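Local coordinates for protein L-lysine 6-oxidase (PDB 3WEU) that oxidises the epsilon-amino group of L-lysine with a cysteine tryptophylquinone cofactor, releasing the hydrogen peroxide that makes the secreted enzyme antibacterial, at residues Val256-Thr260 / Leu405-Gln409. Numbering follows the deposited sequence.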
loop_
_atom_site.group_PDB
_atom_site.type_symbol
_atom_site.label_atom_id
_atom_site.label_comp_id
_atom_site.label_asym_id
_atom_site.label_seq_id
_atom_site.Cartn_x
_atom_site.Cartn_y
_atom_site.Cartn_z
ATOM N N VAL A 256 -14.543 -36.405 4.853
ATOM C CA VAL A 256 -13.553 -36.741 5.863
ATOM C C VAL A 256 -12.136 -36.722 5.264
ATOM O O VAL A 256 -11.925 -37.199 4.148
ATOM C CB VAL A 256 -13.890 -38.161 6.349
ATOM C CG1 VAL A 256 -12.931 -38.652 7.418
ATOM C CG2 VAL A 256 -15.320 -38.220 6.884
ATOM N N ASN A 257 -11.193 -36.197 6.026
ATOM C CA ASN A 257 -9.786 -36.190 5.670
ATOM C C ASN A 257 -9.223 -37.605 5.649
ATOM O O ASN A 257 -9.509 -38.424 6.513
ATOM C CB ASN A 257 -9.004 -35.287 6.635
ATOM C CG ASN A 257 -9.434 -33.818 6.522
ATOM O OD1 ASN A 257 -8.978 -33.121 5.633
ATOM N ND2 ASN A 257 -10.362 -33.376 7.371
ATOM N N ILE A 258 -8.421 -37.890 4.622
ATOM C CA ILE A 258 -7.755 -39.149 4.523
ATOM C C ILE A 258 -7.018 -39.538 5.805
ATOM O O ILE A 258 -7.178 -40.673 6.287
ATOM C CB ILE A 258 -6.840 -39.209 3.299
ATOM C CG1 ILE A 258 -7.679 -39.295 2.005
ATOM C CG2 ILE A 258 -5.910 -40.458 3.393
ATOM C CD1 ILE A 258 -6.902 -38.900 0.733
ATOM N N SER A 259 -6.247 -38.607 6.353
ATOM C CA SER A 259 -5.663 -38.772 7.695
ATOM C C SER A 259 -6.241 -37.653 8.586
ATOM O O SER A 259 -6.010 -36.445 8.370
ATOM C CB SER A 259 -4.126 -38.758 7.675
ATOM O OG SER A 259 -3.594 -39.705 6.727
ATOM N N THR A 260 -7.073 -38.074 9.515
ATOM C CA THR A 260 -7.719 -37.194 10.489
ATOM C C THR A 260 -6.847 -37.025 11.720
ATOM O O THR A 260 -5.901 -37.809 11.979
ATOM C CB THR A 260 -9.083 -37.707 10.979
ATOM O OG1 THR A 260 -8.889 -38.807 11.887
ATOM C CG2 THR A 260 -9.945 -38.218 9.825
ATOM N N LEU A 405 0.265 -41.281 3.983
ATOM C CA LEU A 405 -0.491 -41.677 5.123
ATOM C C LEU A 405 0.362 -41.584 6.395
ATOM O O LEU A 405 1.619 -41.411 6.363
ATOM C CB LEU A 405 -0.949 -43.109 4.941
ATOM C CG LEU A 405 -1.879 -43.393 3.764
ATOM C CD1 LEU A 405 -2.177 -44.867 3.620
ATOM C CD2 LEU A 405 -3.190 -42.642 3.834
ATOM N N ASP A 406 -0.280 -41.716 7.546
ATOM C CA ASP A 406 0.501 -41.846 8.756
ATOM C C ASP A 406 1.032 -43.274 8.872
ATOM O O ASP A 406 0.611 -44.145 8.150
ATOM C CB ASP A 406 -0.228 -41.308 10.027
ATOM C CG ASP A 406 -1.354 -42.158 10.536
ATOM O OD1 ASP A 406 -1.181 -43.398 10.622
ATOM O OD2 ASP A 406 -2.420 -41.569 10.997
ATOM N N ALA A 407 1.990 -43.474 9.752
ATOM C CA ALA A 407 2.740 -44.717 9.783
ATOM C C ALA A 407 1.857 -45.906 10.130
ATOM O O ALA A 407 2.026 -46.975 9.561
ATOM C CB ALA A 407 3.901 -44.616 10.760
ATOM N N THR A 408 0.837 -45.667 10.933
ATOM C CA THR A 408 -0.083 -46.749 11.323
ATOM C C THR A 408 -1.062 -47.096 10.211
ATOM O O THR A 408 -1.245 -48.277 9.863
ATOM C CB THR A 408 -0.725 -46.463 12.691
ATOM O OG1 THR A 408 0.354 -46.335 13.650
ATOM C CG2 THR A 408 -1.734 -47.567 13.088
ATOM N N GLN A 409 -1.635 -46.054 9.553
ATOM C CA GLN A 409 -2.444 -46.339 8.407
ATOM C C GLN A 409 -1.678 -47.124 7.398
ATOM O O GLN A 409 -2.186 -48.044 6.788
ATOM C CB GLN A 409 -2.949 -45.049 7.780
ATOM C CG GLN A 409 -3.869 -44.245 8.641
ATOM C CD GLN A 409 -4.223 -42.906 7.992
ATOM O OE1 GLN A 409 -3.319 -42.097 7.666
ATOM N NE2 GLN A 409 -5.508 -42.703 7.731
#
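Gln-409 reaches from the first turn of helix 407-418 to Ser-259 and Ile-258 and grips both with one carboxamide. Its CB points toward the loop 256-260; CG lies anti to the carbonyl carbon (chi1 -64°), and the chain then runs extended, carrying CB and CG past without a close partner across the contact and bringing CD to 3.5 Å from Ser-259 OG. At the tip, OE1 accepts two bonds, both in its carbonyl plane and on lone pairs: Ser-259 OG donates to Gln-409 OE1 at 2.6 Å, and the backbone N of Asp-406 donates to the same OE1 at 3.1 Å. The second is half of a capping box; the other half is Gln-409 N giving a nearly straight 2.9 Å bond to Asp-406 OD1, from the syn side but well out of the carboxylate plane. On the other arm of the amide, Gln-409 NE2 donates to Ile-258 O at 3.0 Å; the oxygen lies near the Gln-409 amide plane, while NE2 sits tilted from the carbonyl plane of Ile-258. With OE1 and NE2 both engaged, the amide cannot flip without losing these bonds. Beside this polar link, Ile-258 CG2 touches Leu-405 CD2 at 3.5 Å, the two side chains crossing at about a right angle.

The whole contact is buried. Ile-258 O has a second donor in Arg-305 of helix 295-308. Thr-260 N-caps helix 261-272, as Asp-406 does helix 407-418, so the contact joins the starts of two helices. Asp-406 and Gln-409 both touch Asp-263 of helix 261-272, while helix 295-308 packs against Ile-258 through Ile-306.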